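Local coordinates for putative DNA-binding protein (Ralstonia eutropha, PDB 2OBP) that probably binds DNA, as its winged helix-turn-helix fold suggests, at residues V19-V24 with T58-A63; K41-A46 with S51-V56; A66-E71 with G76-T81. All blocks are in the same frame, centred on the assembly; numbering follows the deposited sequence.

Interactions 1 and 2 lie in the hydrophobic core and both use helix 50-62: one turn of it packs against helix 16-28, an earlier turn against helix 39-46. Both rest on aliphatic contacts, and they merge where Val21 CG2 meets Leu53 CD1 at 3.6 Å. Interaction 3 lies nearer the surface and differs in chemistry, since paired backbone amides and carbonyls hold residues 66-70 and 76-80 together while polar side chains occupy one face. It still reaches the core, through Leu80 beside Leu22 and Ala78 beside Ile42. Interaction 2 falls within the loop closed by interaction 1, whereas interaction 3 follows both along the chain.

Interaction 1. Residues V19-V24 with T58-A63; sequences VEVLLV and TQLQAA
Leu60 of helix 50-62 reaches across to Val21 and Leu22, two successive residues of helix 16-28, and supplies the whole of its own helix's share in the contact between residues 19-24 and 58-63. Its CB points at the opposing helix, but Leu60 CB stays 5.6 Å from Leu22 CD2. From Leu60 CG the same Leu22 CD2 methyl is 4.8 Å away. Real contact is made by the two methyls at the fork. With chi2 at 175°, CD1 prolongs the zigzag of CA, CB and CG, and this extended branch comes to 3.9 Å from Val21 CG1. The same CD1 also brushes Leu22 CD2 at 4.2 Å. The other prong, CD2, turns to the Leu22 side alone and lies 4.2 Å from Leu22 CD2, so that this leucine methyl sits against both prongs.

The partners arrive differently. Val21 leaves its helix facing Leu60 and uses CG1, the methyl anti to its backbone N. Leu22 starts out at the flank of the interface and bends back with its outer end. Around this group, Ile18 from the same helix as Val21 also packs on Leu60, while Val21 continues onto Leu53, Val56 and Leu57.

Every touching group here is a saturated methyl, and the backbones remain well apart, 8.7 Å between the CA atoms of Leu22 and Leu60. Between these two turns the cohesion therefore comes from dispersion and exclusion of water, with no directional bond in this patch.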
# COMPACT_ATOMS: atom_id res chain seq x y z
N VAL A 19 5.03 3.09 7.49
CA VAL A 19 3.86 3.06 8.35
C VAL A 19 2.65 3.70 7.67
O VAL A 19 1.57 3.14 7.69
CB VAL A 19 4.13 3.75 9.72
CG1 VAL A 19 2.82 3.86 10.52
CG2 VAL A 19 5.22 3.00 10.48
N GLU A 20 2.83 4.87 7.06
CA GLU A 20 1.72 5.59 6.48
C GLU A 20 1.09 4.83 5.30
O GLU A 20 -0.15 4.76 5.17
CB GLU A 20 2.11 6.99 6.05
CG GLU A 20 0.91 7.90 5.83
CD GLU A 20 0.10 8.19 7.09
OE1 GLU A 20 0.62 7.99 8.22
OE2 GLU A 20 -1.07 8.60 6.96
N VAL A 21 1.93 4.25 4.46
CA VAL A 21 1.44 3.45 3.37
C VAL A 21 0.69 2.22 3.90
O VAL A 21 -0.35 1.85 3.33
CB VAL A 21 2.58 3.06 2.39
CG1 VAL A 21 2.09 2.06 1.32
CG2 VAL A 21 3.11 4.34 1.73
N LEU A 22 1.21 1.53 4.93
CA LEU A 22 0.47 0.41 5.52
C LEU A 22 -0.90 0.82 6.04
O LEU A 22 -1.89 0.13 5.81
CB LEU A 22 1.28 -0.22 6.67
CG LEU A 22 2.44 -1.13 6.23
CD1 LEU A 22 3.27 -1.49 7.50
CD2 LEU A 22 1.93 -2.39 5.61
N LEU A 23 -0.96 1.97 6.71
CA LEU A 23 -2.24 2.51 7.19
C LEU A 23 -3.22 2.83 6.07
O LEU A 23 -4.41 2.51 6.18
CB LEU A 23 -1.99 3.74 8.04
CG LEU A 23 -1.49 3.49 9.45
CD1 LEU A 23 -1.07 4.83 10.01
CD2 LEU A 23 -2.63 2.87 10.27
N VAL A 24 -2.73 3.46 5.01
CA VAL A 24 -3.60 3.80 3.88
C VAL A 24 -4.11 2.53 3.19
O VAL A 24 -5.30 2.43 2.87
CB VAL A 24 -2.87 4.72 2.89
CG1 VAL A 24 -3.60 4.83 1.58
CG2 VAL A 24 -2.65 6.09 3.52
N THR A 58 7.78 -1.08 -3.41
CA THR A 58 8.74 -2.09 -3.79
C THR A 58 9.18 -2.89 -2.57
O THR A 58 9.31 -4.11 -2.61
CB THR A 58 9.96 -1.49 -4.52
OG1 THR A 58 9.50 -0.97 -5.80
CG2 THR A 58 11.04 -2.55 -4.73
N GLN A 59 9.42 -2.19 -1.47
CA GLN A 59 9.84 -2.86 -0.24
C GLN A 59 8.73 -3.71 0.36
O GLN A 59 9.00 -4.81 0.86
CB GLN A 59 10.31 -1.81 0.78
CG GLN A 59 11.64 -1.13 0.37
CD GLN A 59 12.03 0.05 1.24
OE1 GLN A 59 11.17 0.66 1.88
NE2 GLN A 59 13.35 0.35 1.29
N LEU A 60 7.50 -3.21 0.37
CA LEU A 60 6.37 -4.02 0.87
C LEU A 60 6.06 -5.22 -0.01
O LEU A 60 5.63 -6.28 0.51
CB LEU A 60 5.10 -3.17 1.08
CG LEU A 60 5.24 -2.10 2.17
CD1 LEU A 60 3.97 -1.22 2.19
CD2 LEU A 60 5.54 -2.77 3.55
N GLN A 61 6.23 -5.07 -1.33
CA GLN A 61 6.04 -6.16 -2.28
C GLN A 61 7.12 -7.23 -2.04
O GLN A 61 6.84 -8.43 -1.97
CB GLN A 61 6.09 -5.59 -3.72
CG GLN A 61 5.53 -6.48 -4.81
CD GLN A 61 5.88 -5.97 -6.19
OE1 GLN A 61 6.90 -5.34 -6.39
NE2 GLN A 61 5.02 -6.25 -7.16
N ALA A 62 8.37 -6.80 -1.88
CA ALA A 62 9.46 -7.71 -1.54
C ALA A 62 9.20 -8.51 -0.29
O ALA A 62 9.50 -9.74 -0.21
CB ALA A 62 10.73 -6.90 -1.39
N ALA A 63 8.57 -7.87 0.67
CA ALA A 63 8.27 -8.49 1.95
C ALA A 63 7.03 -9.40 1.93
O ALA A 63 6.74 -10.06 2.92
CB ALA A 63 8.05 -7.38 3.05

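Interaction 2. Residues K41-A46 with S51-V56; sequences KIAKRA and SVLRRV
Leu53 lays its forked end against Ile42 and Ala43, and these three residues account for nearly all the surface that residues 41-46 and 51-56 bury against each other. Leu53 has by far the largest share. Its CG lies anti to the backbone N (chi1 175°), and a chi2 of 65° makes CD2 the branch that runs straight on from CA, toward the opposing backbone. CD2 ends 3.6 Å from Ala43 N and 3.8 Å from Ala43 CB, resting on main chain as much as on side chain. The second methyl, CD1, branches aside to meet Ile42 CG2 at 3.6 Å.

Ile42 answers with its beta-branch. CG2 fits at the fork of Leu53, within 4.0 Å of CD2 as well as close to CD1, while Ile42 CB lies 3.9 Å from Leu53 CD2. The two side chains cross at about a right angle, so the leucine comes across the isoleucine and not alongside it. Ala43, having only a methyl, lets the helices approach closely here: its CA is 6.0 Å from that of Leu53. All three residues are buried; the side chains that meet are all aliphatic, and the one polar atom touched is the backbone N of Ala43.

Helix 39-46 and helix 50-62, joined by a short turn, form the helix-turn-helix unit, in which the second helix is consistent with a DNA-recognition helix. Helix 16-28 closes over the junction, sending Leu25 against Ile42. Ile42 CD1 also reaches Ala78 of strand 76-80, and Arg54 hydrogen-bonds to the carbonyl of Gly74 in the hairpin loop, tying both helices to the hairpin.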
# COMPACT_ATOMS: atom_id res chain seq x y z
N LYS A 41 -3.75 7.87 -5.90
CA LYS A 41 -4.65 7.97 -4.78
C LYS A 41 -3.97 7.55 -3.47
O LYS A 41 -4.10 8.23 -2.44
CB LYS A 41 -5.89 7.13 -5.03
CG LYS A 41 -6.91 7.29 -3.91
CD LYS A 41 -8.20 6.56 -4.16
CE LYS A 41 -9.09 6.57 -2.92
NZ LYS A 41 -10.42 5.92 -3.18
N ILE A 42 -3.22 6.45 -3.53
CA ILE A 42 -2.45 6.03 -2.35
C ILE A 42 -1.45 7.13 -1.95
O ILE A 42 -1.33 7.46 -0.75
CB ILE A 42 -1.71 4.69 -2.63
CG1 ILE A 42 -2.67 3.54 -2.92
CG2 ILE A 42 -0.88 4.28 -1.43
CD1 ILE A 42 -2.04 2.30 -3.68
N ALA A 43 -0.73 7.67 -2.94
CA ALA A 43 0.25 8.74 -2.70
C ALA A 43 -0.40 9.97 -2.11
O ALA A 43 0.13 10.58 -1.16
CB ALA A 43 1.00 9.09 -4.01
N LYS A 44 -1.55 10.35 -2.65
CA LYS A 44 -2.28 11.49 -2.11
C LYS A 44 -2.73 11.24 -0.68
O LYS A 44 -2.52 12.09 0.17
CB LYS A 44 -3.49 11.82 -3.00
CG LYS A 44 -4.41 12.90 -2.45
CD LYS A 44 -5.60 13.08 -3.31
CE LYS A 44 -6.57 14.10 -2.68
NZ LYS A 44 -7.15 14.94 -3.71
N ARG A 45 -3.31 10.08 -0.39
CA ARG A 45 -3.86 9.86 0.95
C ARG A 45 -2.75 9.65 2.00
O ARG A 45 -2.94 10.00 3.17
CB ARG A 45 -4.88 8.72 0.96
CG ARG A 45 -6.11 8.96 0.02
CD ARG A 45 -7.35 9.54 0.74
N ALA A 46 -1.59 9.11 1.56
CA ALA A 46 -0.39 8.94 2.41
C ALA A 46 0.43 10.22 2.53
O ALA A 46 1.36 10.30 3.34
CB ALA A 46 0.49 7.78 1.86
N SER A 51 7.55 9.18 -6.05
CA SER A 51 8.83 8.45 -5.99
C SER A 51 8.98 7.71 -4.65
O SER A 51 9.48 6.58 -4.61
CB SER A 51 10.01 9.40 -6.21
OG SER A 51 9.97 10.44 -5.27
N VAL A 52 8.57 8.35 -3.57
CA VAL A 52 8.65 7.72 -2.24
C VAL A 52 7.66 6.56 -2.13
O VAL A 52 7.99 5.47 -1.63
CB VAL A 52 8.43 8.77 -1.11
CG1 VAL A 52 8.55 8.08 0.25
CG2 VAL A 52 9.44 9.90 -1.27
N LEU A 53 6.46 6.76 -2.65
CA LEU A 53 5.46 5.68 -2.62
C LEU A 53 6.01 4.46 -3.34
O LEU A 53 5.86 3.32 -2.84
CB LEU A 53 4.11 6.12 -3.20
CG LEU A 53 3.08 4.96 -3.28
CD1 LEU A 53 2.66 4.41 -1.88
CD2 LEU A 53 1.83 5.36 -4.12
N ARG A 54 6.57 4.66 -4.53
CA ARG A 54 7.11 3.52 -5.30
C ARG A 54 8.20 2.75 -4.57
O ARG A 54 8.24 1.53 -4.62
CB ARG A 54 7.58 3.97 -6.68
CG ARG A 54 6.41 4.34 -7.63
CD ARG A 54 6.87 4.53 -9.02
NE ARG A 54 5.83 5.09 -9.91
CZ ARG A 54 4.96 4.36 -10.63
NH1 ARG A 54 4.94 3.03 -10.57
NH2 ARG A 54 4.10 4.98 -11.42
N ARG A 55 9.05 3.49 -3.84
CA ARG A 55 10.10 2.88 -3.05
C ARG A 55 9.50 2.00 -1.95
O ARG A 55 9.89 0.85 -1.76
CB ARG A 55 10.99 4.01 -2.46
CG ARG A 55 12.22 3.56 -1.67
CD ARG A 55 11.92 3.28 -0.23
NE ARG A 55 11.62 4.48 0.57
CZ ARG A 55 11.30 4.51 1.86
NH1 ARG A 55 11.20 3.41 2.57
NH2 ARG A 55 11.11 5.68 2.47
N VAL A 56 8.57 2.59 -1.22
CA VAL A 56 7.89 1.88 -0.13
C VAL A 56 7.14 0.64 -0.66
O VAL A 56 7.23 -0.46 -0.08
CB VAL A 56 6.92 2.82 0.62
CG1 VAL A 56 5.97 2.03 1.50
CG2 VAL A 56 7.70 3.91 1.44

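Interaction 3. Residues A66-E71 with G76-T81; sequences ADVSVE and GHASLT. With NO3 (nitrate ion), chain C.
Strands 66-70 and 76-80 run antiparallel, at 167° between their directions, with Asp67-Ser79 and Ser69-His77 as the hydrogen-bonded pairs and Val68-Ala78 as the non-hydrogen-bonded pair between them. Each of the first two pairs is joined in both directions; the shortest bond, Asp67 N to Ser79 O, measures 2.8 Å, and Ser69 N to His77 O is the straightest, 169° at the hydrogen. CA-H groups add to the pairing, as where Ala78 CA approaches Asp67 O at 3.1 Å.

On the face carrying Asp67, Ser69, His77 and Ser79, the imidazole of His77 lies against Ser69. A chi1 of 52° sets its CG between the backbone N and the carbonyl carbon, and the ring swings across to its partner strand. Ser69 lies over one face of the ring, its CB above the CE1 side (3.4 Å from His77 CE1) and its carbonyl O over the centre. The other side of the sheet is apolar: Val68 CG2 lies 4.3 Å from Ala78 CB, and both residues continue onto Leu57 of helix 50-62.

At the open end of the hairpin, Thr81 lays its CG2 methyl 3.6 Å from Ala66 C. Its OG1 is engaged with Gly64 O and with Gly84 N, the latter as N-cap of helix 82-91. At the end next to the connecting loop, Gly76 N donates to nitrate O1 at 2.7 Å, an ion probably taken up from the crystallisation liquor.

Strand 76-80 also has backbone bonds to Trp37 and Leu39 just before and at the start of helix 39-46. The hairpin follows the helix-turn-helix and packs one face on its second helix, the arrangement of the wing in winged-helix domains.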
# COMPACT_ATOMS: atom_id res chain seq x y z
N ALA A 66 2.39 -6.56 0.19
CA ALA A 66 1.60 -5.76 -0.73
C ALA A 66 1.72 -6.35 -2.11
O ALA A 66 2.74 -6.95 -2.44
CB ALA A 66 2.06 -4.30 -0.77
N ASP A 67 0.65 -6.22 -2.87
CA ASP A 67 0.59 -6.56 -4.29
C ASP A 67 0.64 -5.26 -5.02
O ASP A 67 -0.06 -4.31 -4.68
CB ASP A 67 -0.74 -7.24 -4.58
CG ASP A 67 -0.83 -7.82 -6.00
OD1 ASP A 67 0.11 -7.69 -6.82
OD2 ASP A 67 -1.83 -8.48 -6.27
N VAL A 68 1.55 -5.16 -5.97
CA VAL A 68 1.67 -3.93 -6.77
C VAL A 68 1.44 -4.40 -8.18
O VAL A 68 2.23 -5.19 -8.71
CB VAL A 68 3.06 -3.26 -6.58
CG1 VAL A 68 3.12 -1.91 -7.36
CG2 VAL A 68 3.33 -3.08 -5.03
N SER A 69 0.37 -3.92 -8.82
CA SER A 69 -0.02 -4.37 -10.17
C SER A 69 0.07 -3.18 -11.14
O SER A 69 -0.72 -2.26 -11.05
CB SER A 69 -1.45 -4.92 -10.17
OG SER A 69 -1.58 -6.18 -9.50
N VAL A 70 1.03 -3.23 -12.06
CA VAL A 70 1.21 -2.18 -13.07
C VAL A 70 1.07 -2.74 -14.51
O VAL A 70 1.31 -3.94 -14.78
CB VAL A 70 2.57 -1.44 -12.88
CG1 VAL A 70 2.62 -0.76 -11.45
CG2 VAL A 70 3.76 -2.44 -13.12
N GLU A 71 0.67 -1.87 -15.42
CA GLU A 71 0.53 -2.17 -16.83
C GLU A 71 1.76 -1.65 -17.56
O GLU A 71 2.68 -1.14 -16.93
CB GLU A 71 -0.74 -1.48 -17.39
CG GLU A 71 -2.02 -2.11 -16.85
CD GLU A 71 -3.23 -1.81 -17.73
OE1 GLU A 71 -3.79 -0.69 -17.64
OE2 GLU A 71 -3.60 -2.69 -18.53
N GLY A 76 -0.80 1.82 -12.35
CA GLY A 76 -1.63 0.75 -11.83
C GLY A 76 -2.14 0.96 -10.43
O GLY A 76 -2.62 2.07 -10.13
N HIS A 77 -2.11 -0.08 -9.61
CA HIS A 77 -2.75 -0.03 -8.31
C HIS A 77 -1.97 -0.92 -7.33
O HIS A 77 -1.11 -1.70 -7.75
CB HIS A 77 -4.23 -0.47 -8.37
CG HIS A 77 -4.45 -1.79 -9.03
ND1 HIS A 77 -4.28 -3.00 -8.38
CD2 HIS A 77 -4.84 -2.08 -10.29
CE1 HIS A 77 -4.57 -3.98 -9.22
NE2 HIS A 77 -4.88 -3.46 -10.39
N ALA A 78 -2.30 -0.81 -6.07
CA ALA A 78 -1.65 -1.63 -5.05
C ALA A 78 -2.63 -1.88 -3.91
O ALA A 78 -3.59 -1.14 -3.70
CB ALA A 78 -0.39 -0.92 -4.53
N SER A 79 -2.35 -2.93 -3.18
CA SER A 79 -3.22 -3.40 -2.10
C SER A 79 -2.39 -4.31 -1.18
O SER A 79 -1.33 -4.79 -1.58
CB SER A 79 -4.43 -4.18 -2.60
OG SER A 79 -4.10 -5.19 -3.53
N LEU A 80 -2.91 -4.57 0.01
CA LEU A 80 -2.30 -5.56 0.89
C LEU A 80 -2.62 -6.96 0.38
O LEU A 80 -3.74 -7.21 -0.09
CB LEU A 80 -2.76 -5.39 2.31
CG LEU A 80 -2.46 -4.07 2.98
CD1 LEU A 80 -3.14 -3.95 4.34
CD2 LEU A 80 -0.96 -3.81 3.07
N THR A 81 -1.63 -7.85 0.49
CA THR A 81 -1.84 -9.26 0.28
C THR A 81 -2.69 -9.78 1.45
O THR A 81 -2.93 -9.07 2.44
CB THR A 81 -0.52 -10.00 0.28
OG1 THR A 81 0.18 -9.70 1.50
CG2 THR A 81 0.37 -9.53 -0.95
N NO3 C . -0.36 5.52 -11.62
O1 NO3 C . -0.93 4.31 -11.32
O2 NO3 C . 0.99 5.72 -11.35
O3 NO3 C . -1.18 6.54 -12.19